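Local coordinates for DUF192 domain-containing protein (Novosphingobium aromaticivorans, PDB 3M7A), which is of unknown function, belongs to the DUF192 (COG1430) family and probably carries a bacterial signal sequence in its full-length precursor, at residues L51-M63 with L117-R129. Numbering follows the deposited sequence. Where two conformers were deposited one is given.
Sequences LMFRTELGDEEGM and LAVLEINGGLAAR
Met63 and Glu121 form an antiparallel hydrogen-bonded pair where strand 61-66 meets strand 118-123 in the mixed sheet, and just past the pair Asn123 ties the turn before the first strand to the end of the second. Met63 N reaches Glu121 O at 3.0 Å and Glu121 N returns to Met63 O at 2.9 Å, the latter bond nearly straight (174°). A CB on Gly62 would point at the neighbouring strand and collide with Glu121 O. Asn123 ND2 gives two bonds: to Leu57 O, 2.9 Å, from above that carbonyl's plane, and to Asp59 OD1, also 2.9 Å, on the anti lone pair. CG anti to its own carbonyl carbon (chi1 -83°) swings the Asn123 amide over to both oxygens. The Asn123 and Asp59 side chains cross at about a right angle, with amide and carboxylate planes 67° apart. A valine here would probably leave Leu57 O and Asp59 OD1 without their shared donor and the type I turn from Gly58 to Glu61 less firmly tied. Strand 118-123 is flanked by 61-66 and 84-89, both antiparallel to it, and a type II turn from Asn123 leads into helix 126-130, held at its start by Asp85. Leu126 crosses the Asp59 side chain obliquely, CD2 lying 3.5 Å from Asp59 O and CD1 near OD2. Glu121, extended beyond CG, runs past Leu51 in the opposite sense, its OE1 3.6 Å from Leu51 CD1. A water accepts from Asn123 N and donates to Glu61 O at 2.8 Å, linking the strands.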
# COMPACT_ATOMS: atom_id res chain seq x y z
N LEU A 51 7.95 0.97 -5.62
CA LEU A 51 8.70 2.04 -4.96
C LEU A 51 10.22 1.85 -5.12
O LEU A 51 10.99 2.35 -4.31
CB LEU A 51 8.28 2.17 -3.49
CG LEU A 51 6.93 2.83 -3.24
CD1 LEU A 51 6.48 2.60 -1.78
CD2 LEU A 51 7.01 4.31 -3.55
N MSE A 52 10.63 1.13 -6.15
CA MSE A 52 12.06 1.03 -6.44
C MSE A 52 12.70 2.41 -6.47
O MSE A 52 12.10 3.40 -6.95
CB MSE A 52 12.29 0.35 -7.78
CG MSE A 52 12.04 -1.13 -7.81
SE MSE A 52 12.54 -1.84 -9.53
CE MSE A 52 12.14 -3.68 -9.14
N PHE A 53 13.93 2.45 -5.94
CA PHE A 53 14.82 3.61 -5.98
C PHE A 53 14.46 4.76 -5.04
O PHE A 53 15.28 5.66 -4.87
CB PHE A 53 15.02 4.17 -7.40
CG PHE A 53 15.34 3.12 -8.41
CD1 PHE A 53 16.51 2.40 -8.31
CD2 PHE A 53 14.45 2.82 -9.43
CE1 PHE A 53 16.81 1.39 -9.23
CE2 PHE A 53 14.73 1.82 -10.35
CZ PHE A 53 15.91 1.10 -10.24
N ARG A 54 13.27 4.73 -4.44
CA ARG A 54 12.86 5.80 -3.54
C ARG A 54 13.66 5.78 -2.27
O ARG A 54 13.83 4.73 -1.68
CB ARG A 54 11.40 5.64 -3.14
CG ARG A 54 10.46 5.77 -4.25
CD ARG A 54 10.45 7.15 -4.88
NE ARG A 54 9.51 7.14 -5.99
CZ ARG A 54 8.20 7.29 -5.85
NH1 ARG A 54 7.67 7.53 -4.66
NH2 ARG A 54 7.43 7.22 -6.92
N THR A 55 14.16 6.93 -1.82
CA THR A 55 14.95 6.97 -0.58
C THR A 55 14.16 7.50 0.62
O THR A 55 14.66 7.48 1.73
CB THR A 55 16.23 7.77 -0.75
OG1 THR A 55 15.88 9.08 -1.21
CG2 THR A 55 17.14 7.06 -1.79
N GLU A 56 12.92 7.92 0.38
CA GLU A 56 12.08 8.39 1.47
C GLU A 56 10.60 8.23 1.15
O GLU A 56 10.20 8.13 0.01
CB GLU A 56 12.39 9.85 1.82
CG GLU A 56 11.95 10.84 0.76
CD GLU A 56 12.18 12.29 1.16
OE1 GLU A 56 11.84 12.66 2.31
OE2 GLU A 56 12.70 13.05 0.32
N LEU A 57 9.81 8.16 2.21
CA LEU A 57 8.37 7.95 2.18
C LEU A 57 7.85 8.38 3.55
O LEU A 57 8.37 7.95 4.58
CB LEU A 57 8.01 6.48 1.97
CG LEU A 57 6.52 6.16 1.77
CD1 LEU A 57 5.96 6.71 0.47
CD2 LEU A 57 6.31 4.64 1.89
N GLY A 58 6.83 9.22 3.55
CA GLY A 58 6.23 9.66 4.81
C GLY A 58 5.27 8.63 5.37
O GLY A 58 4.71 7.86 4.63
N ASP A 59 5.03 8.68 6.68
CA ASP A 59 4.06 7.77 7.31
C ASP A 59 2.66 8.03 6.82
O ASP A 59 1.78 7.19 6.93
CB ASP A 59 4.09 7.91 8.84
CG ASP A 59 5.25 7.16 9.50
OD1 ASP A 59 6.00 6.43 8.81
OD2 ASP A 59 5.38 7.32 10.73
N GLU A 60 2.43 9.24 6.29
CA GLU A 60 1.18 9.70 5.74
C GLU A 60 0.97 9.31 4.28
O GLU A 60 -0.04 9.68 3.68
CB GLU A 60 1.12 11.25 5.89
CG GLU A 60 1.91 12.11 4.86
CD GLU A 60 3.42 12.23 5.12
OE1 GLU A 60 3.94 11.70 6.10
OE2 GLU A 60 4.08 12.93 4.31
N GLU A 61 1.99 8.68 3.70
CA GLU A 61 2.04 8.35 2.27
C GLU A 61 2.07 6.84 2.07
O GLU A 61 2.34 6.07 2.97
CB GLU A 61 3.28 9.00 1.63
CG GLU A 61 3.30 10.51 1.73
CD GLU A 61 4.54 11.12 1.11
OE1 GLU A 61 5.65 10.56 1.26
OE2 GLU A 61 4.40 12.16 0.45
N GLY A 62 1.81 6.42 0.84
CA GLY A 62 1.93 5.04 0.46
C GLY A 62 1.94 4.90 -1.04
O GLY A 62 2.00 5.88 -1.78
N MSE A 63 1.88 3.66 -1.50
CA MSE A 63 1.62 3.37 -2.91
C MSE A 63 0.53 2.30 -2.93
O MSE A 63 0.64 1.29 -2.23
CB MSE A 63 2.84 2.89 -3.66
CG MSE A 63 2.59 2.62 -5.15
SE MSE A 63 4.15 2.29 -6.20
CE MSE A 63 4.70 4.14 -6.47
N LEU A 117 -6.91 -7.99 -5.18
CA LEU A 117 -7.55 -6.83 -5.79
C LEU A 117 -6.65 -5.59 -5.71
O LEU A 117 -6.65 -4.77 -6.62
CB LEU A 117 -8.90 -6.60 -5.10
CG LEU A 117 -9.67 -5.39 -5.61
CD1 LEU A 117 -10.08 -5.55 -7.08
CD2 LEU A 117 -10.91 -5.18 -4.74
N ALA A 118 -5.96 -5.42 -4.59
CA ALA A 118 -5.11 -4.25 -4.38
C ALA A 118 -3.98 -4.60 -3.43
O ALA A 118 -4.07 -5.55 -2.68
CB ALA A 118 -5.94 -3.07 -3.84
N VAL A 119 -2.93 -3.79 -3.46
CA VAL A 119 -1.85 -3.85 -2.52
C VAL A 119 -1.55 -2.43 -2.07
O VAL A 119 -1.51 -1.53 -2.88
CB VAL A 119 -0.58 -4.48 -3.14
CG1 VAL A 119 0.54 -4.58 -2.11
CG2 VAL A 119 -0.90 -5.88 -3.73
N LEU A 120 -1.35 -2.26 -0.76
CA LEU A 120 -0.98 -0.97 -0.20
C LEU A 120 0.39 -1.15 0.45
O LEU A 120 0.58 -2.00 1.33
CB LEU A 120 -2.01 -0.52 0.83
CG LEU A 120 -1.63 0.76 1.56
CD1 LEU A 120 -1.62 1.99 0.61
CD2 LEU A 120 -2.61 1.03 2.71
N GLU A 121 1.36 -0.36 -0.00
CA GLU A 121 2.68 -0.31 0.62
C GLU A 121 2.85 0.96 1.45
O GLU A 121 2.55 2.05 0.98
CB GLU A 121 3.80 -0.35 -0.44
CG GLU A 121 3.87 -1.68 -1.16
CD GLU A 121 4.93 -1.79 -2.22
OE1 GLU A 121 5.56 -0.80 -2.58
OE2 GLU A 121 5.10 -2.92 -2.73
N ILE A 122 3.29 0.77 2.69
CA ILE A 122 3.56 1.85 3.63
C ILE A 122 4.91 1.55 4.30
O ILE A 122 5.51 0.50 4.11
CB ILE A 122 2.44 1.97 4.68
CG1 ILE A 122 2.33 0.73 5.59
CG2 ILE A 122 1.11 2.28 3.97
CD1 ILE A 122 1.26 0.87 6.67
N ASN A 123 5.40 2.50 5.08
CA ASN A 123 6.70 2.33 5.71
C ASN A 123 6.79 1.07 6.57
O ASN A 123 5.85 0.68 7.26
CB ASN A 123 7.00 3.55 6.59
CG ASN A 123 7.56 4.71 5.83
OD1 ASN A 123 8.42 4.54 4.99
ND2 ASN A 123 7.10 5.91 6.18
N GLY A 124 7.96 0.48 6.54
CA GLY A 124 8.21 -0.72 7.29
C GLY A 124 7.90 -0.55 8.75
O GLY A 124 8.33 0.43 9.37
N GLY A 125 7.19 -1.52 9.31
CA GLY A 125 6.82 -1.53 10.72
C GLY A 125 5.59 -0.72 11.07
O GLY A 125 5.10 -0.78 12.20
N LEU A 126 5.09 0.07 10.13
CA LEU A 126 4.01 0.98 10.42
C LEU A 126 2.69 0.27 10.66
O LEU A 126 1.88 0.73 11.46
CB LEU A 126 3.91 2.09 9.33
CG LEU A 126 2.94 3.25 9.58
CD1 LEU A 126 3.27 3.99 10.89
CD2 LEU A 126 2.98 4.21 8.40
N ALA A 127 2.45 -0.84 9.96
CA ALA A 127 1.16 -1.53 10.15
C ALA A 127 1.00 -1.94 11.61
O ALA A 127 -0.07 -1.73 12.19
CB ALA A 127 1.01 -2.73 9.23
N ALA A 128 2.04 -2.51 12.20
CA ALA A 128 1.94 -2.94 13.59
C ALA A 128 1.87 -1.76 14.55
O ALA A 128 1.16 -1.80 15.56
CB ALA A 128 3.10 -3.90 13.98
N ARG A 129 2.61 -0.70 14.26
CA ARG A 129 2.53 0.49 15.12
C ARG A 129 1.10 1.03 15.15
O ARG A 129 0.61 1.46 16.20
CB ARG A 129 3.48 1.57 14.64
CG ARG A 129 3.27 2.91 15.37
CD ARG A 129 4.21 3.97 14.85
NE ARG A 129 3.94 5.28 15.46
CZ ARG A 129 4.45 5.73 16.59
NH1 ARG A 129 5.32 5.01 17.27
NH2 ARG A 129 4.09 6.93 17.04
O HOH W 1 3.59 7.20 12.64
O HOH W 2 4.07 5.05 4.92